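Long-range contacts in citrate synthase (Sulfolobus solfataricus, PDB 1O7X), which belongs to the citrate synthase family of largely alpha-helical enzymes and forms an assembly of two identical chains: residues A[42-47]-A[150-155]; A[67-72]-A[123-128]; A[95-100]-A[205-210]; A[111-116]-A[348-353]. All blocks are in the same frame, centred on the assembly; numbering follows the deposited sequence.

Interactions 1, 2 and 3 lie in the buried helical body of the subunit, whereas interaction 4 is only partly buried, with Lys-113 and Glu-351 exposed. Interactions 1 and 2 touch directly, Glu-45 packing on Leu-69. Interaction 2 touches interaction 3 through Ile-123 and Met-127. Helix 116-138 is common to them: it forms one side of interaction 2 and touches Phe-152 of interaction 1 and Leu-96 and Leu-206 of interaction 3; interaction 4 joins the loop leading into it to the end of helix 330-352. Chemistry follows position: a carboxylate at a helix start in interaction 1, a salt-bridge network in 2, threonines and leucine at the subunit interface in 3, and an indole face with acidic neighbours in 4.

Interaction 1. Residues A[42-47]-A[150-155]; sequences GSYEET and DSFAKS
Glu-45 meets the start of helix 152-161 because its CG stands anti to the carbonyl carbon and its chain then bends at chi2 (97°), while Phe-152 carries its CG anti to the backbone N, which sends CG toward Tyr-44. Glu-45 OE2 accepts from Phe-152 N at 2.7 Å. The N-H approaches on the syn side of the oxygen but 31° out of the carboxylate plane. Glu-45 OE2 also lies 3.2 Å from Ser-151 CA and 3.5 Å from Phe-152 CB, in the corner where loop becomes helix. Ser-151 is the N-cap there, its OG accepting from Lys-154 N at 2.9 Å, so a local hydroxyl and a remote carboxylate take one amide each, Lys-154 N and Phe-152 N; the helix start would be expected to favour the negative charge. The other oxygen, OE1, has a weak bond from Ser-43 OG, itself the N-cap of helix 44-53. Beside this polar link the two rings meet obliquely, their centroids 5.5 Å apart: Tyr-44 CE2 lies over a face of Phe-152, and Phe-152 CD2 touches the edge of Tyr-44 at its CD2 (3.9 Å). Neighbouring helices pack on both starts: Tyr-44 and Phe-152 both rest on Leu-177 of helix 167-180 and on Leu-340 and Leu-336, respectively, of helix 330-352, with Lys-66 of helix 59-70 alongside Glu-45.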
loop_
_atom_site.group_PDB
_atom_site.type_symbol
_atom_site.label_atom_id
_atom_site.label_comp_id
_atom_site.label_asym_id
_atom_site.label_seq_id
_atom_site.Cartn_x
_atom_site.Cartn_y
_atom_site.Cartn_z
ATOM N N GLY A 42 5.254 23.825 22.693
ATOM C CA GLY A 42 4.088 22.944 22.824
ATOM C C GLY A 42 4.508 21.482 22.881
ATOM O O GLY A 42 5.678 21.128 22.978
ATOM N N SER A 43 3.522 20.605 22.807
ATOM C CA SER A 43 3.678 19.171 22.761
ATOM C C SER A 43 3.313 18.540 21.409
ATOM O O SER A 43 2.782 19.183 20.491
ATOM C CB SER A 43 2.646 18.584 23.740
ATOM O OG SER A 43 1.389 18.756 23.094
ATOM N N TYR A 44 3.448 17.203 21.371
ATOM C CA TYR A 44 3.013 16.444 20.206
ATOM C C TYR A 44 1.504 16.619 20.018
ATOM O O TYR A 44 1.043 16.833 18.905
ATOM C CB TYR A 44 3.353 14.955 20.274
ATOM C CG TYR A 44 2.981 14.204 19.004
ATOM C CD1 TYR A 44 3.308 14.692 17.749
ATOM C CD2 TYR A 44 2.285 13.006 19.067
ATOM C CE1 TYR A 44 2.976 14.020 16.604
ATOM C CE2 TYR A 44 1.939 12.320 17.919
ATOM C CZ TYR A 44 2.291 12.829 16.685
ATOM O OH TYR A 44 1.944 12.142 15.532
ATOM N N GLU A 45 0.730 16.605 21.084
ATOM C CA GLU A 45 -0.704 16.803 21.070
ATOM C C GLU A 45 -1.116 18.113 20.404
ATOM O O GLU A 45 -2.090 18.191 19.640
ATOM C CB GLU A 45 -1.229 16.786 22.512
ATOM C CG GLU A 45 -1.309 15.421 23.155
ATOM C CD GLU A 45 -0.130 15.071 24.030
ATOM O OE1 GLU A 45 0.931 15.705 23.864
ATOM O OE2 GLU A 45 -0.236 14.176 24.895
ATOM N N GLU A 46 -0.370 19.181 20.662
ATOM C CA GLU A 46 -0.664 20.484 20.100
ATOM C C GLU A 46 -0.374 20.443 18.604
ATOM O O GLU A 46 -1.088 21.041 17.810
ATOM C CB GLU A 46 0.131 21.593 20.803
ATOM C CG GLU A 46 -0.267 22.984 20.282
ATOM C CD GLU A 46 0.659 24.078 20.762
ATOM O OE1 GLU A 46 1.878 23.880 20.647
ATOM O OE2 GLU A 46 0.197 25.117 21.272
ATOM N N THR A 47 0.644 19.676 18.212
ATOM C CA THR A 47 0.983 19.478 16.807
ATOM C C THR A 47 -0.078 18.618 16.129
ATOM O O THR A 47 -0.364 18.771 14.927
ATOM C CB THR A 47 2.380 18.861 16.645
ATOM O OG1 THR A 47 3.330 19.648 17.364
ATOM C CG2 THR A 47 2.767 18.823 15.175
ATOM N N ASP A 150 -1.350 12.096 31.330
ATOM C CA ASP A 150 -1.190 13.516 31.083
ATOM C C ASP A 150 -0.610 13.739 29.693
ATOM O O ASP A 150 -0.877 14.825 29.161
ATOM C CB ASP A 150 -0.366 14.251 32.138
ATOM C CG ASP A 150 0.777 13.449 32.715
ATOM O OD1 ASP A 150 1.058 12.311 32.278
ATOM O OD2 ASP A 150 1.483 13.901 33.652
ATOM N N SER A 151 0.123 12.785 29.123
ATOM C CA SER A 151 0.595 12.982 27.755
ATOM C C SER A 151 0.608 11.668 26.983
ATOM O O SER A 151 0.480 10.568 27.521
ATOM C CB SER A 151 1.973 13.627 27.718
ATOM O OG SER A 151 2.968 12.624 27.701
ATOM N N PHE A 152 0.784 11.811 25.672
ATOM C CA PHE A 152 0.891 10.673 24.738
ATOM C C PHE A 152 2.294 10.100 24.839
ATOM O O PHE A 152 2.433 8.884 24.966
ATOM C CB PHE A 152 0.502 11.123 23.352
ATOM C CG PHE A 152 0.703 10.228 22.180
ATOM C CD1 PHE A 152 -0.374 9.557 21.609
ATOM C CD2 PHE A 152 1.947 10.095 21.574
ATOM C CE1 PHE A 152 -0.215 8.757 20.496
ATOM C CE2 PHE A 152 2.111 9.282 20.467
ATOM C CZ PHE A 152 1.029 8.621 19.921
ATOM N N ALA A 153 3.341 10.923 24.904
ATOM C CA ALA A 153 4.688 10.369 25.093
ATOM C C ALA A 153 4.741 9.512 26.359
ATOM O O ALA A 153 5.176 8.342 26.366
ATOM C CB ALA A 153 5.700 11.492 25.123
ATOM N N LYS A 154 4.243 10.047 27.481
ATOM C CA LYS A 154 4.206 9.284 28.731
ATOM C C LYS A 154 3.443 7.996 28.439
ATOM O O LYS A 154 3.981 6.909 28.567
ATOM C CB LYS A 154 3.588 10.107 29.845
ATOM C CG LYS A 154 3.404 9.501 31.221
ATOM C CD LYS A 154 3.549 10.583 32.278
ATOM C CE LYS A 154 3.081 10.196 33.669
ATOM N NZ LYS A 154 1.930 10.999 34.167
ATOM N N SER A 155 2.233 8.072 27.916
ATOM C CA SER A 155 1.478 6.871 27.612
ATOM C C SER A 155 2.255 5.809 26.853
ATOM O O SER A 155 2.270 4.644 27.263
ATOM C CB SER A 155 0.185 7.244 26.875
ATOM O OG SER A 155 -0.799 7.561 27.864
#

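Interaction 2. Residues A[67-72]-A[123-128]; sequences AKLNEE and IIAKMA
Lys-126 and Glu-72 join helix 116-138 to the chain leaving helix 59-70, in a salt-bridge network of the largely helical citrate synthase fold that also includes Lys-68 and Glu-71. The lysine leaves CB with CG anti to the carbonyl carbon, and Lys-126 CG lies 3.1 Å from Glu-72 O. CD follows at 3.6 Å from that same Glu-72 O, and CE is the first atom to reach the carboxylate as well, 3.8 Å from Glu-72 OE1. At the tip, Lys-126 NZ gives two bonds to Glu-72 and a third to Glu-74 O: Glu-72 O accepts at 2.8 Å, with the donor 51° out of the carbonyl plane, and Glu-72 OE1 at 3.0 Å, met nearly along its C-O axis. The chain bends at chi2, chi3 and chi4 on the way to these oxygens, so one ammonium group holds the backbone at Glu-72 and Glu-74. On the glutamate, the chain bends at chi2 (-60°), and OE1 faces Lys-126 NZ while OE2 pairs with Lys-68 NZ. Beside the charges the packing is apolar. Ala-125, whose CA is nearest to that of Leu-69, points its CB into the opposing backbone between Leu-69 O and Glu-72 O. Leu-69 reaches farther across, setting its CD2 4.2 Å from Ala-125 CB and 4.3 Å from Ile-124 CG2.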
loop_
_atom_site.group_PDB
_atom_site.type_symbol
_atom_site.label_atom_id
_atom_site.label_comp_id
_atom_site.label_asym_id
_atom_site.label_seq_id
_atom_site.Cartn_x
_atom_site.Cartn_y
_atom_site.Cartn_z
ATOM N N ALA A 67 -8.245 14.185 25.802
ATOM C CA ALA A 67 -9.217 13.242 26.320
ATOM C C ALA A 67 -9.570 12.253 25.206
ATOM O O ALA A 67 -9.498 11.040 25.388
ATOM C CB ALA A 67 -10.452 13.954 26.824
ATOM N N LYS A 68 -9.875 12.798 24.032
ATOM C CA LYS A 68 -10.153 11.924 22.893
ATOM C C LYS A 68 -9.005 10.935 22.766
ATOM O O LYS A 68 -9.279 9.737 22.952
ATOM C CB LYS A 68 -10.485 12.727 21.649
ATOM C CG LYS A 68 -11.125 11.886 20.551
ATOM C CD LYS A 68 -12.623 11.724 20.736
ATOM C CE LYS A 68 -13.072 10.360 20.207
ATOM N NZ LYS A 68 -13.870 9.636 21.248
ATOM N N LEU A 69 -7.751 11.340 22.588
ATOM C CA LEU A 69 -6.660 10.368 22.541
ATOM C C LEU A 69 -6.829 9.305 23.617
ATOM O O LEU A 69 -7.033 8.140 23.278
ATOM C CB LEU A 69 -5.265 10.945 22.730
ATOM C CG LEU A 69 -4.684 11.860 21.666
ATOM C CD1 LEU A 69 -3.364 12.448 22.136
ATOM C CD2 LEU A 69 -4.511 11.136 20.346
ATOM N N ASN A 70 -6.822 9.674 24.889
ATOM C CA ASN A 70 -6.962 8.788 26.031
ATOM C C ASN A 70 -8.064 7.736 25.985
ATOM O O ASN A 70 -7.911 6.667 26.585
ATOM C CB ASN A 70 -7.150 9.608 27.313
ATOM C CG ASN A 70 -5.856 10.088 27.926
ATOM O OD1 ASN A 70 -4.783 9.486 27.809
ATOM N ND2 ASN A 70 -5.960 11.239 28.603
ATOM N N GLU A 71 -9.176 7.986 25.314
ATOM C CA GLU A 71 -10.276 7.083 25.130
ATOM C C GLU A 71 -10.045 6.056 24.026
ATOM O O GLU A 71 -10.915 5.220 23.784
ATOM C CB GLU A 71 -11.513 7.898 24.683
ATOM C CG GLU A 71 -12.396 8.311 25.833
ATOM C CD GLU A 71 -13.731 8.938 25.527
ATOM O OE1 GLU A 71 -14.026 9.333 24.382
ATOM O OE2 GLU A 71 -14.509 9.031 26.517
ATOM N N GLU A 72 -8.955 6.169 23.279
ATOM C CA GLU A 72 -8.743 5.392 22.077
ATOM C C GLU A 72 -7.510 4.526 21.963
ATOM O O GLU A 72 -7.176 4.140 20.832
ATOM C CB GLU A 72 -8.698 6.437 20.939
ATOM C CG GLU A 72 -9.973 7.145 20.576
ATOM C CD GLU A 72 -11.096 6.252 20.103
ATOM O OE1 GLU A 72 -10.918 5.033 19.882
ATOM O OE2 GLU A 72 -12.218 6.799 19.960
ATOM N N ILE A 123 -6.896 7.076 15.213
ATOM C CA ILE A 123 -5.860 6.287 14.584
ATOM C C ILE A 123 -4.497 6.552 15.180
ATOM O O ILE A 123 -3.730 5.603 15.387
ATOM C CB ILE A 123 -5.832 6.496 13.053
ATOM C CG1 ILE A 123 -7.229 6.135 12.517
ATOM C CG2 ILE A 123 -4.719 5.681 12.427
ATOM C CD1 ILE A 123 -7.425 5.828 11.068
ATOM N N ILE A 124 -4.193 7.800 15.493
ATOM C CA ILE A 124 -2.903 8.165 16.094
ATOM C C ILE A 124 -2.671 7.389 17.371
ATOM O O ILE A 124 -1.615 6.797 17.590
ATOM C CB ILE A 124 -2.834 9.682 16.298
ATOM C CG1 ILE A 124 -2.619 10.356 14.930
ATOM C CG2 ILE A 124 -1.712 10.115 17.210
ATOM C CD1 ILE A 124 -2.846 11.850 14.938
ATOM N N ALA A 125 -3.684 7.318 18.226
ATOM C CA ALA A 125 -3.639 6.593 19.485
ATOM C C ALA A 125 -3.489 5.088 19.281
ATOM O O ALA A 125 -2.707 4.423 19.972
ATOM C CB ALA A 125 -4.878 6.950 20.306
ATOM N N LYS A 126 -4.199 4.522 18.293
ATOM C CA LYS A 126 -4.018 3.078 18.078
ATOM C C LYS A 126 -2.643 2.807 17.502
ATOM O O LYS A 126 -2.089 1.735 17.806
ATOM C CB LYS A 126 -5.199 2.499 17.337
ATOM C CG LYS A 126 -6.435 2.621 18.213
ATOM C CD LYS A 126 -7.684 3.058 17.487
ATOM C CE LYS A 126 -8.893 2.375 18.074
ATOM N NZ LYS A 126 -9.137 2.654 19.508
ATOM N N MET A 127 -2.043 3.731 16.747
ATOM C CA MET A 127 -0.695 3.517 16.256
ATOM C C MET A 127 0.286 3.431 17.428
ATOM O O MET A 127 1.117 2.520 17.495
ATOM C CB MET A 127 -0.224 4.582 15.263
ATOM C CG MET A 127 -0.511 4.257 13.813
ATOM S SD MET A 127 0.554 3.104 12.951
ATOM C CE MET A 127 1.204 2.046 14.215
ATOM N N ALA A 128 0.131 4.300 18.434
ATOM C CA ALA A 128 0.975 4.166 19.621
ATOM C C ALA A 128 0.893 2.760 20.200
ATOM O O ALA A 128 1.923 2.185 20.584
ATOM C CB ALA A 128 0.617 5.205 20.667
#

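Interaction 3. Residues A[95-100]-A[205-210]; sequences LLEVGT and SLTAAL
Thr-100 OG1 has three oxygens within bonding reach: Leu-96 O at 3.0 Å, Glu-97 O at 3.1 Å, and, across the contact, the hydroxyl Thr-207 OG1 at 3.2 Å in a weak link. The hydroxyl is placed there by a chi1 of 36°, which puts OG1 between the backbone N and the carbonyl carbon, against its own helix. The two threonine side chains run alongside each other in opposite senses, Thr-207 OG1 also 3.4 Å from Thr-100 CB. Thr-207 OG1 has a firmer partner in Tyr-203 O, one turn back in its own helix. Leu-210 supplies the apolar part: its CD1 fits into the angle formed by Leu-96 and Thr-100, 3.8 Å from Leu-96 CB and 3.9 Å from Thr-100 CG2. Glu-97 crosses Thr-207 at about a right angle, its CG 4.1 Å from Thr-207 CG2, before its chain runs on extended so that OE2 can bond to Ser-204 OG of the second subunit. Thr-207 also packs on Thr-207 of that subunit. Helix 116-138 covers the pair through Met-127 on Leu-96 and Ile-123 on Leu-206, and Trp-342 of helix 330-352 packs on Leu-206 and Leu-210. With segment axes at 167° and 8.8 Å apart, these are neighbouring antiparallel helices of one subunit, both also touching the second, consistent with the helical layer of the dimer interface in citrate synthases.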
loop_
_atom_site.group_PDB
_atom_site.type_symbol
_atom_site.label_atom_id
_atom_site.label_comp_id
_atom_site.label_asym_id
_atom_site.label_seq_id
_atom_site.Cartn_x
_atom_site.Cartn_y
_atom_site.Cartn_z
ATOM N N LEU A 95 5.430 -5.976 10.645
ATOM C CA LEU A 95 4.467 -6.262 11.715
ATOM C C LEU A 95 3.481 -5.111 11.756
ATOM O O LEU A 95 2.318 -5.385 11.976
ATOM C CB LEU A 95 5.112 -6.469 13.069
ATOM C CG LEU A 95 5.997 -7.673 13.371
ATOM C CD1 LEU A 95 6.612 -7.585 14.762
ATOM C CD2 LEU A 95 5.227 -8.978 13.274
ATOM N N LEU A 96 3.900 -3.858 11.556
ATOM C CA LEU A 96 2.983 -2.729 11.577
ATOM C C LEU A 96 1.961 -2.908 10.463
ATOM O O LEU A 96 0.765 -2.962 10.754
ATOM C CB LEU A 96 3.750 -1.433 11.451
ATOM C CG LEU A 96 3.998 -0.453 12.576
ATOM C CD1 LEU A 96 3.358 -0.835 13.900
ATOM C CD2 LEU A 96 5.502 -0.220 12.717
ATOM N N GLU A 97 2.395 -3.103 9.235
ATOM C CA GLU A 97 1.562 -3.436 8.079
ATOM C C GLU A 97 0.481 -4.467 8.417
ATOM O O GLU A 97 -0.735 -4.343 8.149
ATOM C CB GLU A 97 2.540 -3.953 7.042
ATOM C CG GLU A 97 2.389 -3.824 5.546
ATOM C CD GLU A 97 3.647 -4.335 4.861
ATOM O OE1 GLU A 97 4.005 -5.510 5.133
ATOM O OE2 GLU A 97 4.334 -3.657 4.084
ATOM N N VAL A 98 0.871 -5.567 9.066
ATOM C CA VAL A 98 -0.104 -6.571 9.464
ATOM C C VAL A 98 -1.159 -5.986 10.393
ATOM O O VAL A 98 -2.341 -6.303 10.329
ATOM C CB VAL A 98 0.632 -7.716 10.172
ATOM C CG1 VAL A 98 -0.359 -8.673 10.780
ATOM C CG2 VAL A 98 1.536 -8.458 9.210
ATOM N N GLY A 99 -0.738 -5.211 11.398
ATOM C CA GLY A 99 -1.610 -4.597 12.378
ATOM C C GLY A 99 -2.539 -3.555 11.765
ATOM O O GLY A 99 -3.704 -3.465 12.180
ATOM N N THR A 100 -2.061 -2.777 10.787
ATOM C CA THR A 100 -2.943 -1.768 10.198
ATOM C C THR A 100 -3.948 -2.417 9.258
ATOM O O THR A 100 -5.106 -2.005 9.179
ATOM C CB THR A 100 -2.111 -0.681 9.498
ATOM O OG1 THR A 100 -0.974 -1.333 8.909
ATOM C CG2 THR A 100 -1.608 0.360 10.486
ATOM N N SER A 205 -4.871 3.205 3.853
ATOM C CA SER A 205 -3.880 4.125 3.282
ATOM C C SER A 205 -2.582 4.054 4.077
ATOM O O SER A 205 -1.457 4.096 3.587
ATOM C CB SER A 205 -4.491 5.520 3.198
ATOM O OG SER A 205 -5.864 5.380 2.904
ATOM N N LEU A 206 -2.758 3.919 5.396
ATOM C CA LEU A 206 -1.571 3.750 6.240
ATOM C C LEU A 206 -0.849 2.464 5.835
ATOM O O LEU A 206 0.364 2.463 5.596
ATOM C CB LEU A 206 -1.970 3.844 7.703
ATOM C CG LEU A 206 -2.089 5.258 8.298
ATOM C CD1 LEU A 206 -2.568 5.196 9.746
ATOM C CD2 LEU A 206 -0.763 5.991 8.270
ATOM N N THR A 207 -1.557 1.356 5.596
ATOM C CA THR A 207 -0.955 0.093 5.201
ATOM C C THR A 207 -0.141 0.373 3.951
ATOM O O THR A 207 1.033 -0.005 3.895
ATOM C CB THR A 207 -1.982 -1.037 5.041
ATOM O OG1 THR A 207 -2.705 -1.308 6.255
ATOM C CG2 THR A 207 -1.322 -2.360 4.660
ATOM N N ALA A 208 -0.702 1.072 2.971
ATOM C CA ALA A 208 0.030 1.424 1.764
ATOM C C ALA A 208 1.334 2.179 2.059
ATOM O O ALA A 208 2.390 1.835 1.477
ATOM C CB ALA A 208 -0.861 2.242 0.843
ATOM N N ALA A 209 1.298 3.222 2.897
ATOM C CA ALA A 209 2.453 3.997 3.298
ATOM C C ALA A 209 3.517 3.136 3.979
ATOM O O ALA A 209 4.707 3.241 3.693
ATOM C CB ALA A 209 2.148 5.084 4.327
ATOM N N LEU A 210 3.048 2.290 4.882
ATOM C CA LEU A 210 3.924 1.369 5.588
ATOM C C LEU A 210 4.545 0.320 4.671
ATOM O O LEU A 210 5.703 -0.075 4.884
ATOM C CB LEU A 210 3.154 0.653 6.694
ATOM C CG LEU A 210 2.737 1.533 7.890
ATOM C CD1 LEU A 210 1.956 0.679 8.881
ATOM C CD2 LEU A 210 3.954 2.190 8.512
#

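Interaction 4. Residues A[111-116]-A[348-353]; sequences KWKEND and EYVEEQ
Val-350, Glu-351 and Trp-112 carry most of this contact, in which the loop before helix 116-138, with that helix's first residue, Asp-116, folds against the last turns of helix 330-352. Val-350 presents a methyl group squarely to the indole: CG2 stands 3.7 Å from the centroid of the six-membered ring of Trp-112, only 5° off its normal, a CH-pi contact. Its second methyl, CG1, anti to the backbone N, covers the fusion side of the same face, 3.7 Å from Trp-112 CE3. The ring is fixed at its rim by a bond from NE1 to Ser-200 O, and Leu-199 touches both side chains. Glu-351 extends from the helix toward Asp-116, the two carboxylates meeting tip to tip. Their oxygens, OE1 of Glu-351 and OD2 of Asp-116, are both acceptors, and their close modelled approach is doubtful at this resolution. Asp-116 OD2 also lies in plane at the edge of the indole, and OD1 accepts weakly from Lys-113 N. Lys-113 adds only its aliphatic stem, CG lying 4.4 Å from Glu-351 CG. The arrangement is that of a connecting loop between two helices of a largely helical fold, its tryptophan laid over a valine near a third helix's C-terminal end.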
loop_
_atom_site.group_PDB
_atom_site.type_symbol
_atom_site.label_atom_id
_atom_site.label_comp_id
_atom_site.label_asym_id
_atom_site.label_seq_id
_atom_site.Cartn_x
_atom_site.Cartn_y
_atom_site.Cartn_z
ATOM N N LYS A 111 -16.540 6.233 6.616
ATOM C CA LYS A 111 -17.035 7.056 5.529
ATOM C C LYS A 111 -16.235 8.334 5.349
ATOM O O LYS A 111 -16.344 9.198 6.228
ATOM C CB LYS A 111 -18.473 7.469 5.905
ATOM C CG LYS A 111 -19.502 7.300 4.809
ATOM C CD LYS A 111 -20.322 6.023 5.026
ATOM C CE LYS A 111 -21.628 6.043 4.245
ATOM N NZ LYS A 111 -22.334 7.355 4.382
ATOM N N TRP A 112 -15.491 8.542 4.275
ATOM C CA TRP A 112 -14.807 9.818 4.102
ATOM C C TRP A 112 -15.787 10.972 4.298
ATOM O O TRP A 112 -16.996 10.857 4.104
ATOM C CB TRP A 112 -14.176 9.968 2.714
ATOM C CG TRP A 112 -12.877 9.225 2.673
ATOM C CD1 TRP A 112 -12.619 7.996 2.150
ATOM C CD2 TRP A 112 -11.647 9.675 3.263
ATOM N NE1 TRP A 112 -11.306 7.658 2.352
ATOM C CE2 TRP A 112 -10.683 8.669 3.021
ATOM C CE3 TRP A 112 -11.284 10.834 3.956
ATOM C CZ2 TRP A 112 -9.368 8.787 3.443
ATOM C CZ3 TRP A 112 -9.973 10.942 4.382
ATOM C CH2 TRP A 112 -9.037 9.930 4.110
ATOM N N LYS A 113 -15.246 12.127 4.647
ATOM C CA LYS A 113 -15.988 13.353 4.778
ATOM C C LYS A 113 -17.194 13.254 5.699
ATOM O O LYS A 113 -18.303 13.652 5.329
ATOM C CB LYS A 113 -16.446 13.860 3.400
ATOM C CG LYS A 113 -15.319 14.287 2.483
ATOM C CD LYS A 113 -15.828 15.065 1.286
ATOM C CE LYS A 113 -16.217 14.201 0.109
ATOM N NZ LYS A 113 -17.424 14.715 -0.618
ATOM N N GLU A 114 -17.049 12.699 6.877
ATOM C CA GLU A 114 -18.083 12.634 7.884
ATOM C C GLU A 114 -17.339 13.242 9.099
ATOM O O GLU A 114 -17.500 14.412 9.413
ATOM C CB GLU A 114 -18.603 11.285 8.273
ATOM C CG GLU A 114 -19.500 10.502 7.351
ATOM C CD GLU A 114 -20.355 9.499 8.117
ATOM O OE1 GLU A 114 -19.992 9.139 9.262
ATOM O OE2 GLU A 114 -21.410 9.087 7.575
ATOM N N ASN A 115 -16.341 12.486 9.557
ATOM C CA ASN A 115 -15.544 12.935 10.688
ATOM C C ASN A 115 -14.073 12.569 10.607
ATOM O O ASN A 115 -13.484 12.019 11.544
ATOM C CB ASN A 115 -16.234 12.346 11.927
ATOM C CG ASN A 115 -16.405 13.355 13.044
ATOM O OD1 ASN A 115 -17.177 13.116 13.974
ATOM N ND2 ASN A 115 -15.693 14.481 12.976
ATOM N N ASP A 116 -13.393 12.940 9.529
ATOM C CA ASP A 116 -11.992 12.656 9.284
ATOM C C ASP A 116 -11.082 12.968 10.455
ATOM O O ASP A 116 -10.345 12.100 10.934
ATOM C CB ASP A 116 -11.527 13.365 8.008
ATOM C CG ASP A 116 -12.356 12.991 6.792
ATOM O OD1 ASP A 116 -13.170 12.041 6.885
ATOM O OD2 ASP A 116 -12.222 13.631 5.716
ATOM N N GLU A 348 -6.221 16.259 3.737
ATOM C CA GLU A 348 -6.176 17.485 2.938
ATOM C C GLU A 348 -6.554 17.169 1.495
ATOM O O GLU A 348 -7.251 17.931 0.844
ATOM C CB GLU A 348 -4.799 18.140 3.016
ATOM C CG GLU A 348 -4.590 19.274 2.030
ATOM C CD GLU A 348 -3.316 20.043 2.320
ATOM O OE1 GLU A 348 -2.238 19.432 2.194
ATOM O OE2 GLU A 348 -3.380 21.248 2.670
ATOM N N TYR A 349 -6.011 16.054 1.003
ATOM C CA TYR A 349 -6.260 15.557 -0.342
ATOM C C TYR A 349 -7.715 15.208 -0.600
ATOM O O TYR A 349 -8.300 15.757 -1.525
ATOM C CB TYR A 349 -5.344 14.353 -0.607
ATOM C CG TYR A 349 -5.346 13.956 -2.067
ATOM C CD1 TYR A 349 -4.616 14.685 -2.984
ATOM C CD2 TYR A 349 -6.109 12.878 -2.523
ATOM C CE1 TYR A 349 -4.608 14.351 -4.319
ATOM C CE2 TYR A 349 -6.101 12.540 -3.863
ATOM C CZ TYR A 349 -5.344 13.266 -4.756
ATOM O OH TYR A 349 -5.346 12.956 -6.089
ATOM N N VAL A 350 -8.349 14.368 0.200
ATOM C CA VAL A 350 -9.747 14.028 -0.025
ATOM C C VAL A 350 -10.680 15.216 0.151
ATOM O O VAL A 350 -11.643 15.339 -0.616
ATOM C CB VAL A 350 -10.179 12.856 0.882
ATOM C CG1 VAL A 350 -11.636 12.472 0.647
ATOM C CG2 VAL A 350 -9.307 11.622 0.692
ATOM N N GLU A 351 -10.497 16.109 1.122
ATOM C CA GLU A 351 -11.448 17.187 1.336
ATOM C C GLU A 351 -11.354 18.374 0.383
ATOM O O GLU A 351 -12.383 19.029 0.149
ATOM C CB GLU A 351 -11.365 17.714 2.772
ATOM C CG GLU A 351 -11.982 16.784 3.801
ATOM C CD GLU A 351 -11.825 17.292 5.227
ATOM O OE1 GLU A 351 -11.902 16.464 6.176
ATOM O OE2 GLU A 351 -11.633 18.541 5.329
ATOM N N GLU A 352 -10.173 18.664 -0.167
ATOM C CA GLU A 352 -10.025 19.800 -1.042
ATOM C C GLU A 352 -9.564 19.527 -2.453
ATOM O O GLU A 352 -9.940 20.303 -3.355
ATOM C CB GLU A 352 -8.969 20.779 -0.496
ATOM C CG GLU A 352 -8.970 21.036 0.996
ATOM C CD GLU A 352 -7.844 21.978 1.392
ATOM O OE1 GLU A 352 -7.081 22.425 0.503
ATOM O OE2 GLU A 352 -7.734 22.244 2.610
ATOM N N GLN A 353 -8.674 18.580 -2.661
ATOM C CA GLN A 353 -8.127 18.343 -3.998
ATOM C C GLN A 353 -8.465 16.977 -4.581
ATOM O O GLN A 353 -7.700 16.454 -5.403
ATOM C CB GLN A 353 -6.606 18.424 -3.819
ATOM C CG GLN A 353 -6.023 19.726 -3.357
ATOM C CD GLN A 353 -4.501 19.708 -3.335
ATOM O OE1 GLN A 353 -3.845 19.627 -4.387
ATOM N NE2 GLN A 353 -4.010 19.825 -2.100
#